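Local coordinates for protein HAT1-interacting factor 1 (Saccharomyces cerevisiae, PDB 4NQ0) that acts as a nuclear histone chaperone for H3 and H4 within the HAT-B acetyltransferase complex and takes part in chromatin assembly and telomere silencing, at residues A[39-44]-A[64-69]; A[47-52]-A[57-62]; A[208-213]-A[236-241]. All coordinates share one frame; numbering follows the deposited sequence.

Interaction 1 of 3, residues A[39-44]-A[64-69]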
ATOM      1  N   LEU A  39     -15.032  -7.042 -11.338  1.00 40.35           N
ATOM      2  CA  LEU A  39     -14.657  -7.802 -12.517  1.00 39.98           C
ATOM      3  C   LEU A  39     -14.573  -6.854 -13.712  1.00 39.63           C
ATOM      4  O   LEU A  39     -13.644  -6.935 -14.517  1.00 39.29           O
ATOM      5  CB  LEU A  39     -15.669  -8.916 -12.778  1.00 40.87           C
ATOM      6  CG  LEU A  39     -15.520  -9.744 -14.059  1.00 40.50           C
ATOM      7  CD1 LEU A  39     -14.175 -10.453 -14.112  1.00 39.15           C
ATOM      8  CD2 LEU A  39     -16.671 -10.740 -14.170  1.00 40.31           C
ATOM      9  N   GLU A  40     -15.528  -5.935 -13.786  1.00 39.66           N
ATOM     10  CA  GLU A  40     -15.651  -5.017 -14.902  1.00 39.56           C
ATOM     11  C   GLU A  40     -14.525  -3.971 -14.936  1.00 37.87           C
ATOM     12  O   GLU A  40     -14.012  -3.651 -16.001  1.00 36.72           O
ATOM     13  CB  GLU A  40     -17.018  -4.337 -14.870  1.00 40.97           C
ATOM     14  CG  GLU A  40     -18.211  -5.292 -15.093  1.00 44.26           C
ATOM     15  CD  GLU A  40     -18.807  -5.887 -13.798  1.00 47.69           C
ATOM     16  OE1 GLU A  40     -18.169  -5.824 -12.709  1.00 47.06           O
ATOM     17  OE2 GLU A  40     -19.936  -6.432 -13.883  1.00 50.65           O
ATOM     18  N   ALA A  41     -14.150  -3.449 -13.769  1.00 37.04           N
ATOM     19  CA  ALA A  41     -13.018  -2.511 -13.656  1.00 35.72           C
ATOM     20  C   ALA A  41     -11.700  -3.216 -13.987  1.00 34.78           C
ATOM     21  O   ALA A  41     -10.854  -2.667 -14.691  1.00 33.70           O
ATOM     22  CB  ALA A  41     -12.965  -1.898 -12.260  1.00 35.34           C
ATOM     23  N   ALA A  42     -11.545  -4.445 -13.496  1.00 34.54           N
ATOM     24  CA  ALA A  42     -10.357  -5.248 -13.782  1.00 33.95           C
ATOM     25  C   ALA A  42     -10.219  -5.565 -15.278  1.00 34.23           C
ATOM     26  O   ALA A  42      -9.141  -5.367 -15.872  1.00 33.58           O
ATOM     27  CB  ALA A  42     -10.383  -6.530 -12.971  1.00 34.29           C
ATOM     28  N   LYS A  43     -11.300  -6.057 -15.885  1.00 34.40           N
ATOM     29  CA  LYS A  43     -11.293  -6.356 -17.316  1.00 34.59           C
ATOM     30  C   LYS A  43     -10.931  -5.122 -18.110  1.00 33.44           C
ATOM     31  O   LYS A  43     -10.190  -5.193 -19.075  1.00 33.15           O
ATOM     32  CB  LYS A  43     -12.645  -6.892 -17.805  1.00 35.46           C
ATOM     33  CG  LYS A  43     -12.894  -8.348 -17.442  1.00 37.70           C
ATOM     34  CD  LYS A  43     -13.911  -9.040 -18.370  1.00 41.96           C
ATOM     35  CE  LYS A  43     -15.358  -8.951 -17.864  1.00 44.63           C
ATOM     36  NZ  LYS A  43     -16.108 -10.256 -18.034  1.00 46.23           N
ATOM     37  N   ARG A  44     -11.475  -3.993 -17.698  1.00 33.19           N
ATOM     38  CA  ARG A  44     -11.220  -2.733 -18.376  1.00 32.69           C
ATOM     39  C   ARG A  44      -9.725  -2.403 -18.375  1.00 31.37           C
ATOM     40  O   ARG A  44      -9.175  -1.954 -19.387  1.00 31.14           O
ATOM     41  CB  ARG A  44     -11.978  -1.616 -17.671  1.00 33.32           C
ATOM     42  CG  ARG A  44     -12.161  -0.400 -18.508  1.00 34.05           C
ATOM     43  CD  ARG A  44     -13.465  -0.490 -19.250  1.00 36.42           C
ATOM     44  NE  ARG A  44     -13.501   0.471 -20.336  1.00 37.29           N
ATOM     45  CZ  ARG A  44     -14.523   0.621 -21.164  1.00 38.61           C
ATOM     46  NH1 ARG A  44     -15.620  -0.119 -21.026  1.00 40.90           N
ATOM     47  NH2 ARG A  44     -14.450   1.523 -22.130  1.00 38.25           N
ATOM     48  N   PHE A  64      -2.573  -0.246 -13.160  1.00 27.87           N
ATOM     49  CA  PHE A  64      -2.109  -1.333 -12.305  1.00 27.94           C
ATOM     50  C   PHE A  64      -2.773  -1.296 -10.934  1.00 27.89           C
ATOM     51  O   PHE A  64      -3.222  -2.329 -10.419  1.00 27.66           O
ATOM     52  CB  PHE A  64      -0.578  -1.286 -12.207  1.00 28.13           C
ATOM     53  CG  PHE A  64       0.117  -1.683 -13.484  1.00 27.71           C
ATOM     54  CD1 PHE A  64       0.509  -2.998 -13.692  1.00 28.89           C
ATOM     55  CD2 PHE A  64       0.359  -0.748 -14.486  1.00 27.86           C
ATOM     56  CE1 PHE A  64       1.146  -3.378 -14.874  1.00 28.30           C
ATOM     57  CE2 PHE A  64       0.985  -1.123 -15.666  1.00 27.92           C
ATOM     58  CZ  PHE A  64       1.382  -2.430 -15.859  1.00 27.46           C
ATOM     59  N   THR A  65      -2.896  -0.102 -10.359  1.00 28.11           N
ATOM     60  CA  THR A  65      -3.461   0.017  -9.002  1.00 28.40           C
ATOM     61  C   THR A  65      -4.961  -0.269  -8.953  1.00 28.65           C
ATOM     62  O   THR A  65      -5.436  -0.982  -8.059  1.00 28.57           O
ATOM     63  CB  THR A  65      -3.146   1.379  -8.364  1.00 28.67           C
ATOM     64  OG1 THR A  65      -3.799   2.426  -9.094  1.00 29.88           O
ATOM     65  CG2 THR A  65      -1.640   1.615  -8.365  1.00 27.29           C
ATOM     66  N   ILE A  66      -5.701   0.246  -9.929  1.00 28.98           N
ATOM     67  CA  ILE A  66      -7.121  -0.089 -10.067  1.00 29.56           C
ATOM     68  C   ILE A  66      -7.304  -1.586 -10.331  1.00 29.53           C
ATOM     69  O   ILE A  66      -8.138  -2.236  -9.691  1.00 29.74           O
ATOM     70  CB  ILE A  66      -7.796   0.747 -11.181  1.00 30.29           C
ATOM     71  CG1 ILE A  66      -7.795   2.232 -10.793  1.00 30.62           C
ATOM     72  CG2 ILE A  66      -9.226   0.278 -11.419  1.00 30.92           C
ATOM     73  CD1 ILE A  66      -8.018   3.155 -11.943  1.00 31.46           C
ATOM     74  N   PHE A  67      -6.502  -2.135 -11.248  1.00 29.55           N
ATOM     75  CA  PHE A  67      -6.548  -3.565 -11.576  1.00 29.80           C
ATOM     76  C   PHE A  67      -6.324  -4.383 -10.295  1.00 30.41           C
ATOM     77  O   PHE A  67      -7.062  -5.331 -10.011  1.00 31.09           O
ATOM     78  CB  PHE A  67      -5.468  -3.878 -12.632  1.00 29.42           C
ATOM     79  CG  PHE A  67      -5.636  -5.198 -13.390  1.00 28.75           C
ATOM     80  CD1 PHE A  67      -6.527  -6.198 -12.997  1.00 29.24           C
ATOM     81  CD2 PHE A  67      -4.825  -5.444 -14.490  1.00 26.86           C
ATOM     82  CE1 PHE A  67      -6.609  -7.392 -13.712  1.00 28.77           C
ATOM     83  CE2 PHE A  67      -4.907  -6.631 -15.207  1.00 27.78           C
ATOM     84  CZ  PHE A  67      -5.800  -7.601 -14.819  1.00 28.81           C
ATOM     85  N   ALA A  68      -5.318  -4.002  -9.512  1.00 30.58           N
ATOM     86  CA  ALA A  68      -4.988  -4.721  -8.287  1.00 31.20           C
ATOM     87  C   ALA A  68      -6.132  -4.663  -7.275  1.00 32.39           C
ATOM     88  O   ALA A  68      -6.519  -5.683  -6.717  1.00 32.36           O
ATOM     89  CB  ALA A  68      -3.715  -4.170  -7.676  1.00 30.62           C
ATOM     90  N   GLN A  69      -6.667  -3.473  -7.037  1.00 33.68           N
ATOM     91  CA  GLN A  69      -7.824  -3.335  -6.154  1.00 35.24           C
ATOM     92  C   GLN A  69      -8.977  -4.200  -6.631  1.00 36.30           C
ATOM     93  O   GLN A  69      -9.567  -4.930  -5.842  1.00 36.60           O
ATOM     94  CB  GLN A  69      -8.299  -1.893  -6.089  1.00 35.87           C
ATOM     95  CG  GLN A  69      -7.331  -0.942  -5.420  1.00 37.15           C
ATOM     96  CD  GLN A  69      -8.015  -0.035  -4.415  1.00 40.24           C
ATOM     97  OE1 GLN A  69      -7.927   1.188  -4.509  1.00 42.93           O
ATOM     98  NE2 GLN A  69      -8.706  -0.635  -3.447  1.00 41.77           N
TER
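Ile66 and Phe67, neighbours on helix 61-77, meet Ala41 and Ala42, neighbours on helix 38-51, in a buried helix-helix contact near the N-terminal end of this all-helical, TPR-containing fold of the NASP family. The two backbones come very close: the CA atoms of Ala42 and Phe67 are 4.7 Å apart. The small side chains of Ala41 and Ala42 are consistent with so close an approach.

Along helix 61-77, Phe64 comes first, packing on Leu209, Gln212 and Leu216 of helix 202-218 and, beyond these segments, on Leu49 of helix 38-51. One residue on, Thr65 touches Ala213 of helix 202-218. Ile66, next, faces helix 38-51 and offers its CG2 branch to the methyl of Ala41, with CG2 to CB at 4.4 Å, a loose touch rather than a tight one. Helix 14-34 closes this corner, placing Ala29 beside Ile66 and Leu32 beside Ala41, so three helices converge here.

Phe67 makes the firmer half of the contact. Its CG stands anti to the backbone N (chi1 -162°), beside the carbonyl carbon, and this swing brings the ring closer to helix 38-51 than the start of the side chain would suggest. The CB of Ala42 lies 3.9 Å from Phe67 CD1 and equally far from its CE1, so the methyl is shared by two neighbouring ring carbons. No hydrogen bond joins the two segments; the apolar fit does the work, with each backbone bonded within its own helix. On the same side of the ring as that methyl, the carbonyl oxygen of Ala42 rides 3.9 Å above the plane of the Phe67 ring, displaced toward the rim.

Interaction 2 of 3, residues A[47-52]-A[57-62]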
ATOM      1  N   GLN A  47      -7.696  -5.271 -20.527  1.00 31.95           N
ATOM      2  CA  GLN A  47      -7.817  -5.111 -21.977  1.00 32.19           C
ATOM      3  C   GLN A  47      -7.110  -3.850 -22.459  1.00 31.48           C
ATOM      4  O   GLN A  47      -6.517  -3.842 -23.526  1.00 31.50           O
ATOM      5  CB  GLN A  47      -9.283  -5.083 -22.394  1.00 33.11           C
ATOM      6  CG  GLN A  47     -10.013  -6.394 -22.126  1.00 35.49           C
ATOM      7  CD  GLN A  47     -11.503  -6.235 -22.206  1.00 39.67           C
ATOM      8  OE1 GLN A  47     -12.003  -5.289 -22.815  1.00 43.03           O
ATOM      9  NE2 GLN A  47     -12.232  -7.148 -21.584  1.00 41.89           N
ATOM     10  N   THR A  48      -7.167  -2.779 -21.676  1.00 31.09           N
ATOM     11  CA  THR A  48      -6.425  -1.570 -22.028  1.00 30.70           C
ATOM     12  C   THR A  48      -4.928  -1.886 -22.017  1.00 30.14           C
ATOM     13  O   THR A  48      -4.225  -1.542 -22.965  1.00 29.49           O
ATOM     14  CB  THR A  48      -6.757  -0.381 -21.090  1.00 30.97           C
ATOM     15  OG1 THR A  48      -8.175  -0.163 -21.081  1.00 31.96           O
ATOM     16  CG2 THR A  48      -6.055   0.894 -21.553  1.00 30.03           C
ATOM     17  N   LEU A  49      -4.454  -2.579 -20.973  1.00 29.60           N
ATOM     18  CA  LEU A  49      -3.029  -2.893 -20.864  1.00 29.50           C
ATOM     19  C   LEU A  49      -2.565  -3.802 -22.026  1.00 30.29           C
ATOM     20  O   LEU A  49      -1.490  -3.587 -22.561  1.00 29.14           O
ATOM     21  CB  LEU A  49      -2.660  -3.495 -19.489  1.00 29.02           C
ATOM     22  CG  LEU A  49      -2.558  -2.509 -18.305  1.00 28.51           C
ATOM     23  CD1 LEU A  49      -2.514  -3.205 -16.959  1.00 27.18           C
ATOM     24  CD2 LEU A  49      -1.364  -1.566 -18.442  1.00 26.95           C
ATOM     25  N   ASP A  50      -3.383  -4.785 -22.416  1.00 30.94           N
ATOM     26  CA  ASP A  50      -3.005  -5.735 -23.471  1.00 31.95           C
ATOM     27  C   ASP A  50      -2.885  -5.052 -24.827  1.00 32.83           C
ATOM     28  O   ASP A  50      -2.135  -5.506 -25.674  1.00 33.01           O
ATOM     29  CB  ASP A  50      -4.019  -6.885 -23.603  1.00 32.41           C
ATOM     30  CG  ASP A  50      -3.765  -8.036 -22.628  1.00 33.15           C
ATOM     31  OD1 ASP A  50      -2.606  -8.283 -22.231  1.00 35.22           O
ATOM     32  OD2 ASP A  50      -4.738  -8.724 -22.275  1.00 34.82           O
ATOM     33  N   SER A  51      -3.627  -3.971 -25.037  1.00 33.85           N
ATOM     34  CA  SER A  51      -3.651  -3.318 -26.336  1.00 35.04           C
ATOM     35  C   SER A  51      -2.740  -2.100 -26.442  1.00 36.06           C
ATOM     36  O   SER A  51      -2.690  -1.483 -27.500  1.00 36.21           O
ATOM     37  CB  SER A  51      -5.089  -2.949 -26.730  1.00 35.30           C
ATOM     38  OG  SER A  51      -5.730  -4.062 -27.329  1.00 35.07           O
ATOM     39  N   LEU A  52      -2.024  -1.742 -25.377  1.00 36.78           N
ATOM     40  CA  LEU A  52      -1.055  -0.642 -25.483  1.00 38.01           C
ATOM     41  C   LEU A  52       0.130  -1.113 -26.321  1.00 39.38           C
ATOM     42  O   LEU A  52       0.551  -2.263 -26.196  1.00 39.02           O
ATOM     43  CB  LEU A  52      -0.532  -0.213 -24.117  1.00 37.59           C
ATOM     44  CG  LEU A  52      -1.494   0.486 -23.169  1.00 37.37           C
ATOM     45  CD1 LEU A  52      -0.899   0.491 -21.768  1.00 36.53           C
ATOM     46  CD2 LEU A  52      -1.799   1.902 -23.643  1.00 37.75           C
ATOM     47  N   LEU A  57       6.055   3.960 -24.643  1.00 48.10           N
ATOM     48  CA  LEU A  57       5.028   4.628 -23.843  1.00 46.89           C
ATOM     49  C   LEU A  57       4.746   3.913 -22.538  1.00 44.77           C
ATOM     50  O   LEU A  57       4.128   2.857 -22.532  1.00 44.45           O
ATOM     51  CB  LEU A  57       3.718   4.751 -24.611  1.00 47.11           C
ATOM     52  CG  LEU A  57       2.697   5.565 -23.805  1.00 47.71           C
ATOM     53  CD1 LEU A  57       2.876   7.059 -24.091  1.00 49.77           C
ATOM     54  CD2 LEU A  57       1.283   5.101 -24.093  1.00 47.99           C
ATOM     55  N   LEU A  58       5.148   4.521 -21.432  1.00 43.19           N
ATOM     56  CA  LEU A  58       4.909   3.939 -20.118  1.00 41.30           C
ATOM     57  C   LEU A  58       3.440   4.061 -19.757  1.00 39.49           C
ATOM     58  O   LEU A  58       2.888   5.151 -19.813  1.00 39.46           O
ATOM     59  CB  LEU A  58       5.771   4.634 -19.066  1.00 41.82           C
ATOM     60  CG  LEU A  58       7.116   3.980 -18.717  1.00 42.62           C
ATOM     61  CD1 LEU A  58       7.624   3.078 -19.838  1.00 42.84           C
ATOM     62  CD2 LEU A  58       8.146   5.054 -18.351  1.00 42.90           C
ATOM     63  N   PRO A  59       2.801   2.945 -19.370  1.00 37.38           N
ATOM     64  CA  PRO A  59       1.393   3.009 -19.033  1.00 35.92           C
ATOM     65  C   PRO A  59       1.152   3.737 -17.719  1.00 34.73           C
ATOM     66  O   PRO A  59       2.070   3.884 -16.906  1.00 34.50           O
ATOM     67  CB  PRO A  59       0.995   1.543 -18.914  1.00 35.37           C
ATOM     68  CG  PRO A  59       2.192   0.870 -18.531  1.00 36.55           C
ATOM     69  CD  PRO A  59       3.338   1.594 -19.171  1.00 37.13           C
ATOM     70  N   ASP A  60      -0.076   4.202 -17.542  1.00 33.25           N
ATOM     71  CA  ASP A  60      -0.479   4.926 -16.346  1.00 32.48           C
ATOM     72  C   ASP A  60      -0.445   3.948 -15.173  1.00 30.99           C
ATOM     73  O   ASP A  60      -1.043   2.886 -15.254  1.00 29.97           O
ATOM     74  CB  ASP A  60      -1.889   5.484 -16.559  1.00 32.77           C
ATOM     75  CG  ASP A  60      -2.326   6.449 -15.462  1.00 34.30           C
ATOM     76  OD1 ASP A  60      -2.013   6.209 -14.280  1.00 35.49           O
ATOM     77  OD2 ASP A  60      -2.997   7.459 -15.798  1.00 37.48           O
ATOM     78  N   PRO A  61       0.273   4.291 -14.087  1.00 30.25           N
ATOM     79  CA  PRO A  61       0.294   3.397 -12.916  1.00 29.42           C
ATOM     80  C   PRO A  61      -1.097   3.099 -12.339  1.00 29.57           C
ATOM     81  O   PRO A  61      -1.292   2.049 -11.724  1.00 28.49           O
ATOM     82  CB  PRO A  61       1.154   4.147 -11.894  1.00 29.65           C
ATOM     83  CG  PRO A  61       1.422   5.506 -12.482  1.00 30.04           C
ATOM     84  CD  PRO A  61       1.132   5.476 -13.919  1.00 30.31           C
ATOM     85  N   GLU A  62      -2.052   4.011 -12.526  1.00 29.88           N
ATOM     86  CA  GLU A  62      -3.434   3.755 -12.104  1.00 30.56           C
ATOM     87  C   GLU A  62      -4.066   2.524 -12.745  1.00 29.70           C
ATOM     88  O   GLU A  62      -4.933   1.908 -12.142  1.00 29.78           O
ATOM     89  CB  GLU A  62      -4.320   4.954 -12.404  1.00 32.27           C
ATOM     90  CG  GLU A  62      -3.964   6.200 -11.658  1.00 35.32           C
ATOM     91  CD  GLU A  62      -4.903   6.438 -10.515  1.00 41.19           C
ATOM     92  OE1 GLU A  62      -5.832   7.260 -10.693  1.00 45.48           O
ATOM     93  OE2 GLU A  62      -4.734   5.778  -9.455  1.00 44.75           O
TER
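Leu52 lays its CD1 methyl against the ring of Pro59, 3.6 Å from the proline CB, the two side chains crossing at a slant. Leu49, a turn earlier, reaches the same atom with CD2, 3.9 Å from Pro59 CB, and crosses the proline at about a right angle. In both leucines CG stands anti to the carbonyl carbon (chi1 -77° in Leu49, -69° in Leu52), and from there one methyl of each converges on that single ring carbon. Leu57 adds a looser touch, its CD2 4.5 Å from CD2 of Leu52.

This is the connection between helices 38-51 and 61-77, folded back so that Leu57 and Pro59 of the loop pack on Leu49 and Leu52. Phe64 of the second helix also packs on Pro59. At the start of that helix Asp60 is the N-cap: its OD1 takes the Glu62 N-H at 2.8 Å, from the anti side and 30° out of the carboxylate plane. The intervening Pro61 has no N-H to offer. No hydrogen bond crosses between the segments, so the contact rests on burial of apolar surface, with no directional bond to set its angles.

Interaction 3 of 3, residues A[208-213]-A[236-241]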
ATOM      1  N   ASP A 208       1.493  -8.494  -7.427  1.00 29.22           N
ATOM      2  CA  ASP A 208       2.395  -8.358  -8.570  1.00 28.95           C
ATOM      3  C   ASP A 208       2.044  -7.113  -9.387  1.00 27.84           C
ATOM      4  O   ASP A 208       2.930  -6.406  -9.874  1.00 27.05           O
ATOM      5  CB  ASP A 208       2.335  -9.598  -9.460  1.00 29.74           C
ATOM      6  CG  ASP A 208       3.419  -9.607 -10.509  1.00 31.00           C
ATOM      7  OD1 ASP A 208       4.610  -9.585 -10.132  1.00 32.76           O
ATOM      8  OD2 ASP A 208       3.090  -9.630 -11.715  1.00 32.23           O
ATOM      9  N   LEU A 209       0.748  -6.846  -9.528  1.00 27.04           N
ATOM     10  CA  LEU A 209       0.289  -5.638 -10.210  1.00 26.24           C
ATOM     11  C   LEU A 209       0.719  -4.385  -9.461  1.00 25.97           C
ATOM     12  O   LEU A 209       1.089  -3.392 -10.079  1.00 26.07           O
ATOM     13  CB  LEU A 209      -1.231  -5.654 -10.398  1.00 26.25           C
ATOM     14  CG  LEU A 209      -1.715  -6.577 -11.528  1.00 25.54           C
ATOM     15  CD1 LEU A 209      -3.147  -6.986 -11.312  1.00 23.16           C
ATOM     16  CD2 LEU A 209      -1.531  -5.878 -12.879  1.00 23.02           C
ATOM     17  N   LEU A 210       0.670  -4.429  -8.134  1.00 26.26           N
ATOM     18  CA  LEU A 210       1.148  -3.305  -7.324  1.00 26.18           C
ATOM     19  C   LEU A 210       2.673  -3.150  -7.391  1.00 26.75           C
ATOM     20  O   LEU A 210       3.174  -2.013  -7.405  1.00 26.26           O
ATOM     21  CB  LEU A 210       0.660  -3.422  -5.881  1.00 26.10           C
ATOM     22  CG  LEU A 210      -0.836  -3.222  -5.689  1.00 26.56           C
ATOM     23  CD1 LEU A 210      -1.298  -3.717  -4.317  1.00 28.53           C
ATOM     24  CD2 LEU A 210      -1.211  -1.746  -5.890  1.00 28.70           C
ATOM     25  N   ALA A 211       3.415  -4.268  -7.465  1.00 26.89           N
ATOM     26  CA  ALA A 211       4.874  -4.186  -7.637  1.00 27.34           C
ATOM     27  C   ALA A 211       5.184  -3.354  -8.874  1.00 27.40           C
ATOM     28  O   ALA A 211       6.094  -2.527  -8.873  1.00 27.52           O
ATOM     29  CB  ALA A 211       5.529  -5.587  -7.742  1.00 27.31           C
ATOM     30  N   GLN A 212       4.392  -3.551  -9.920  1.00 27.44           N
ATOM     31  CA  GLN A 212       4.546  -2.774 -11.141  1.00 27.19           C
ATOM     32  C   GLN A 212       4.072  -1.325 -11.002  1.00 27.26           C
ATOM     33  O   GLN A 212       4.638  -0.434 -11.625  1.00 27.22           O
ATOM     34  CB  GLN A 212       3.847  -3.483 -12.301  1.00 27.42           C
ATOM     35  CG  GLN A 212       4.481  -4.851 -12.614  1.00 27.67           C
ATOM     36  CD  GLN A 212       3.673  -5.657 -13.589  1.00 27.57           C
ATOM     37  OE1 GLN A 212       3.782  -5.461 -14.795  1.00 27.40           O
ATOM     38  NE2 GLN A 212       2.859  -6.587 -13.077  1.00 27.01           N
ATOM     39  N   ALA A 213       3.039  -1.076 -10.205  1.00 27.22           N
ATOM     40  CA  ALA A 213       2.680   0.316  -9.874  1.00 27.77           C
ATOM     41  C   ALA A 213       3.859   1.055  -9.229  1.00 28.33           C
ATOM     42  O   ALA A 213       4.162   2.203  -9.597  1.00 28.19           O
ATOM     43  CB  ALA A 213       1.462   0.372  -8.974  1.00 27.04           C
ATOM     44  N   GLY A 236       3.497   5.530  -0.993  1.00 28.40           N
ATOM     45  CA  GLY A 236       3.005   5.203   0.345  1.00 27.46           C
ATOM     46  C   GLY A 236       1.654   4.521   0.292  1.00 27.38           C
ATOM     47  O   GLY A 236       1.452   3.481   0.933  1.00 26.63           O
ATOM     48  N   ASP A 237       0.741   5.100  -0.493  1.00 27.73           N
ATOM     49  CA  ASP A 237      -0.602   4.542  -0.713  1.00 27.60           C
ATOM     50  C   ASP A 237      -0.531   3.125  -1.267  1.00 27.15           C
ATOM     51  O   ASP A 237      -1.307   2.251  -0.868  1.00 27.07           O
ATOM     52  CB  ASP A 237      -1.422   5.421  -1.683  1.00 28.28           C
ATOM     53  CG  ASP A 237      -1.929   6.706  -1.047  1.00 30.14           C
ATOM     54  OD1 ASP A 237      -1.925   6.832   0.197  1.00 30.13           O
ATOM     55  OD2 ASP A 237      -2.342   7.600  -1.810  1.00 31.38           O
ATOM     56  N   VAL A 238       0.409   2.885  -2.183  1.00 26.62           N
ATOM     57  CA  VAL A 238       0.569   1.551  -2.751  1.00 25.74           C
ATOM     58  C   VAL A 238       1.024   0.560  -1.686  1.00 25.71           C
ATOM     59  O   VAL A 238       0.537  -0.588  -1.648  1.00 25.19           O
ATOM     60  CB  VAL A 238       1.538   1.538  -3.937  1.00 25.88           C
ATOM     61  CG1 VAL A 238       1.883   0.086  -4.349  1.00 24.79           C
ATOM     62  CG2 VAL A 238       0.930   2.323  -5.105  1.00 25.49           C
ATOM     63  N   TYR A 239       1.940   0.992  -0.821  1.00 25.42           N
ATOM     64  CA  TYR A 239       2.449   0.113   0.233  1.00 25.56           C
ATOM     65  C   TYR A 239       1.346  -0.241   1.224  1.00 25.61           C
ATOM     66  O   TYR A 239       1.274  -1.385   1.673  1.00 26.64           O
ATOM     67  CB  TYR A 239       3.676   0.712   0.946  1.00 25.30           C
ATOM     68  CG  TYR A 239       4.989   0.478   0.224  1.00 25.87           C
ATOM     69  CD1 TYR A 239       5.385  -0.804  -0.144  1.00 26.67           C
ATOM     70  CD2 TYR A 239       5.846   1.531  -0.069  1.00 25.82           C
ATOM     71  CE1 TYR A 239       6.588  -1.032  -0.796  1.00 27.10           C
ATOM     72  CE2 TYR A 239       7.046   1.319  -0.723  1.00 26.32           C
ATOM     73  CZ  TYR A 239       7.408   0.042  -1.087  1.00 26.84           C
ATOM     74  OH  TYR A 239       8.587  -0.149  -1.726  1.00 25.83           O
ATOM     75  N   ILE A 240       0.483   0.718   1.558  1.00 26.01           N
ATOM     76  CA  ILE A 240      -0.680   0.434   2.405  1.00 26.41           C
ATOM     77  C   ILE A 240      -1.573  -0.626   1.756  1.00 26.94           C
ATOM     78  O   ILE A 240      -2.000  -1.576   2.417  1.00 27.84           O
ATOM     79  CB  ILE A 240      -1.538   1.700   2.716  1.00 26.96           C
ATOM     80  CG1 ILE A 240      -0.760   2.730   3.558  1.00 26.46           C
ATOM     81  CG2 ILE A 240      -2.828   1.308   3.442  1.00 27.49           C
ATOM     82  CD1 ILE A 240      -0.338   2.251   4.959  1.00 28.13           C
ATOM     83  N   LEU A 241      -1.856  -0.477   0.469  1.00 27.27           N
ATOM     84  CA  LEU A 241      -2.681  -1.459  -0.244  1.00 27.91           C
ATOM     85  C   LEU A 241      -2.012  -2.833  -0.251  1.00 27.20           C
ATOM     86  O   LEU A 241      -2.664  -3.833  -0.006  1.00 26.52           O
ATOM     87  CB  LEU A 241      -2.933  -1.029  -1.697  1.00 28.37           C
ATOM     88  CG  LEU A 241      -4.363  -1.035  -2.237  1.00 31.69           C
ATOM     89  CD1 LEU A 241      -4.317  -0.754  -3.760  1.00 32.62           C
ATOM     90  CD2 LEU A 241      -5.146  -2.328  -1.948  1.00 32.50           C
TER
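Leu210 and Val238 face each other, CA atoms 6.7 Å apart, on two helical segments that run almost antiparallel, at 168°, with their axes 10.1 Å apart at closest approach. Leu210 reaches across to two residues of the other helix: its CD2 methyl lies 3.9 Å from Val238 CG1 and likewise 3.9 Å from Leu241 CD1, while its CD1 lies near Leu241 CB. The side chains of Leu210 and Val238 pass each other running opposite ways; Leu241 instead meets Leu210 at about a right angle.

Val238 uses both branches. CG1 is anti to the backbone N (chi1 170°) and sits 3.9 Å from the carbonyl oxygen of Leu210 as well as against its side chain; CG2 comes within 4.4 Å of Ala213 CB. This is consistent with the stacking of successive TPR units, helix 202-218 falling in the predicted first repeat and helix 229-248 in the predicted second, and the antiparallel pair joins one to the next. Leu214 and Leu217 of helix 202-218 also pack on Val238, and Gln69 of helix 61-77 touches Leu241.

Within helix 202-218, Gln212 curls back on its own turn. Its NE2 gives a hydrogen bond of 3.2 Å to Asp208 O. That oxygen lies in the amide plane of Gln212, but NE2 approaches from above the carbonyl plane, 60° out of it. The backbone N of Gln212 bonds to Asp208 O from the opposite face, and Gln212 OE1 is taken up by Arg190 N.

How the interactions relate
From the N terminus, the chain runs through helix 14-34 into helix 38-51. Interaction 2 closes the short turn to helix 61-77, and interaction 1 closes a larger loop around it, using the start of helix 38-51 and a later part of helix 61-77, so interaction 2 nests inside the loop closed by interaction 1. The two touch where Phe67 CD2 lies 4.1 Å from Leu49 CD1. After helix 61-77 comes a stretch without a model, residues 80-159. Interaction 3 then opens in series, tying helix 202-218 to helix 229-248. Helix 61-77 lies against both of these, so the N-terminal helices continue into the predicted TPR region.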